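Local structure of inositol dehydrogenase (Lactobacillus casei, 4MKX) at residues His106-Glu110 with Glu310-Phe314. The protein probably oxidises scyllo-inositol with NAD as cofactor, as a sugar alcohol dehydrogenase of the Gfo/Idh/MocA family. Numbering follows the deposited sequence.
Sequences HVFSE and EEQAF
On one face of the parallel Rossmann sheet, F108 of strand 106-109 meets F314 of helix 304-319 in a T-shaped aromatic pair, an example of a helix from late in the chain covering the parallel sheet of a Rossmann fold. F108 turns its edge toward the face of F314, with centroids 5.9 Å apart and planes at 70°. The CB of F108 makes a CH-pi contact above the same ring, 3.9 Å from the F314 centroid and only 4° off the normal. F314 has CG anti to its backbone N (chi1 174°), which sends the ring out toward the strand, where its outer end reaches the backbone: F314 CE1 lies 3.5 Å from V107 O and F314 CZ 3.6 Å from F108 N. Helix segment 310-314 runs nearly antiparallel to strand 106-109, the two axes approaching to 10.3 Å, and both rings also meet F85 of the adjacent strand 83-86. An alanine in place of F314 would probably open a gap beneath the CB of F108 and leave the F108 edge without its aromatic face. Further along, the E310 carboxylate, its plane nearly perpendicular to the F108 ring, borders that ring's edge, E310 OE2 lying 3.7 Å from F108 CZ. A water lies within hydrogen-bonding distance of E310 OE2 and E110 OE2 (2.6 Å to the latter) and can bridge two carboxylates whose charges would otherwise probably repel each other, though it has more acceptors in reach than protons. E110 OE2 is also hydrogen-bonded to H32, whose ring meets F108 edge-to-face.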
loop_
_atom_site.group_PDB
_atom_site.type_symbol
_atom_site.label_atom_id
_atom_site.label_comp_id
_atom_site.label_asym_id
_atom_site.label_seq_id
_atom_site.Cartn_x
_atom_site.Cartn_y
_atom_site.Cartn_z
ATOM N N HIS A 106 18.027 -41.751 1.953
ATOM C CA HIS A 106 18.089 -40.340 1.546
ATOM C C HIS A 106 17.697 -39.477 2.731
ATOM O O HIS A 106 16.894 -39.891 3.571
ATOM C CB HIS A 106 17.137 -40.092 0.380
ATOM C CG HIS A 106 17.435 -40.922 -0.827
ATOM N ND1 HIS A 106 18.387 -40.568 -1.755
ATOM C CD2 HIS A 106 16.898 -42.091 -1.260
ATOM C CE1 HIS A 106 18.432 -41.486 -2.707
ATOM N NE2 HIS A 106 17.538 -42.418 -2.431
ATOM N N VAL A 107 18.259 -38.274 2.814
ATOM C CA VAL A 107 18.087 -37.475 4.015
ATOM C C VAL A 107 17.624 -36.044 3.749
ATOM O O VAL A 107 18.257 -35.313 2.985
ATOM C CB VAL A 107 19.404 -37.397 4.820
ATOM C CG1 VAL A 107 19.236 -36.459 6.016
ATOM C CG2 VAL A 107 19.826 -38.792 5.270
ATOM N N PHE A 108 16.500 -35.677 4.356
ATOM C CA PHE A 108 16.126 -34.276 4.509
ATOM C C PHE A 108 16.362 -33.919 5.967
ATOM O O PHE A 108 15.856 -34.599 6.871
ATOM C CB PHE A 108 14.644 -34.082 4.169
ATOM C CG PHE A 108 14.143 -32.667 4.389
ATOM C CD1 PHE A 108 13.745 -32.244 5.657
ATOM C CD2 PHE A 108 14.044 -31.786 3.328
ATOM C CE1 PHE A 108 13.282 -30.943 5.871
ATOM C CE2 PHE A 108 13.573 -30.482 3.529
ATOM C CZ PHE A 108 13.192 -30.070 4.808
ATOM N N SER A 109 17.094 -32.840 6.220
ATOM C CA SER A 109 17.282 -32.411 7.597
ATOM C C SER A 109 16.819 -30.982 7.764
ATOM O O SER A 109 17.121 -30.145 6.930
ATOM C CB SER A 109 18.763 -32.509 7.977
ATOM O OG SER A 109 18.974 -32.029 9.285
ATOM N N GLU A 110 16.096 -30.702 8.840
ATOM C CA GLU A 110 15.847 -29.309 9.187
ATOM C C GLU A 110 17.134 -28.588 9.548
ATOM O O GLU A 110 18.148 -29.211 9.885
ATOM C CB GLU A 110 14.860 -29.188 10.353
ATOM C CG GLU A 110 13.410 -29.108 9.905
ATOM C CD GLU A 110 13.149 -27.893 9.025
ATOM O OE1 GLU A 110 13.893 -26.891 9.127
ATOM O OE2 GLU A 110 12.193 -27.930 8.221
ATOM N N GLU A 310 9.301 -27.421 -0.725
ATOM C CA GLU A 310 10.579 -28.068 -0.425
ATOM C C GLU A 310 10.418 -29.571 -0.189
ATOM O O GLU A 310 11.310 -30.335 -0.519
ATOM C CB GLU A 310 11.321 -27.420 0.757
ATOM C CG GLU A 310 10.794 -27.801 2.133
ATOM C CD GLU A 310 11.552 -27.148 3.275
ATOM O OE1 GLU A 310 12.681 -26.639 3.060
ATOM O OE2 GLU A 310 11.007 -27.132 4.403
ATOM N N GLU A 311 9.295 -29.985 0.397
ATOM C CA GLU A 311 9.041 -31.405 0.612
ATOM C C GLU A 311 8.883 -32.095 -0.737
ATOM O O GLU A 311 9.445 -33.164 -0.964
ATOM C CB GLU A 311 7.776 -31.602 1.456
ATOM C CG GLU A 311 7.911 -31.128 2.900
ATOM C CD GLU A 311 6.585 -30.726 3.492
ATOM O OE1 GLU A 311 5.579 -30.797 2.761
ATOM O OE2 GLU A 311 6.533 -30.305 4.666
ATOM N N GLN A 312 8.121 -31.483 -1.638
ATOM C CA GLN A 312 7.910 -32.087 -2.952
ATOM C C GLN A 312 9.209 -32.128 -3.738
ATOM O O GLN A 312 9.482 -33.101 -4.454
ATOM C CB GLN A 312 6.834 -31.332 -3.740
ATOM C CG GLN A 312 6.354 -32.080 -4.988
ATOM C CD GLN A 312 5.612 -33.371 -4.652
ATOM O OE1 GLN A 312 4.488 -33.337 -4.149
ATOM N NE2 GLN A 312 6.240 -34.517 -4.931
ATOM N N ALA A 313 10.023 -31.087 -3.599
ATOM C CA ALA A 313 11.300 -31.052 -4.297
ATOM C C ALA A 313 12.221 -32.182 -3.829
ATOM O O ALA A 313 12.955 -32.761 -4.628
ATOM C CB ALA A 313 11.976 -29.696 -4.110
ATOM N N PHE A 314 12.184 -32.493 -2.537
ATOM C CA PHE A 314 13.011 -33.572 -2.004
ATOM C C PHE A 314 12.584 -34.912 -2.595
ATOM O O PHE A 314 13.419 -35.686 -3.076
ATOM C CB PHE A 314 12.945 -33.584 -0.478
ATOM C CG PHE A 314 13.647 -34.754 0.151
ATOM C CD1 PHE A 314 15.038 -34.834 0.162
ATOM C CD2 PHE A 314 12.911 -35.755 0.757
ATOM C CE1 PHE A 314 15.683 -35.920 0.753
ATOM C CE2 PHE A 314 13.545 -36.841 1.349
ATOM C CZ PHE A 314 14.935 -36.914 1.355
HETATM O O HOH W 1 12.179 -26.185 6.338
#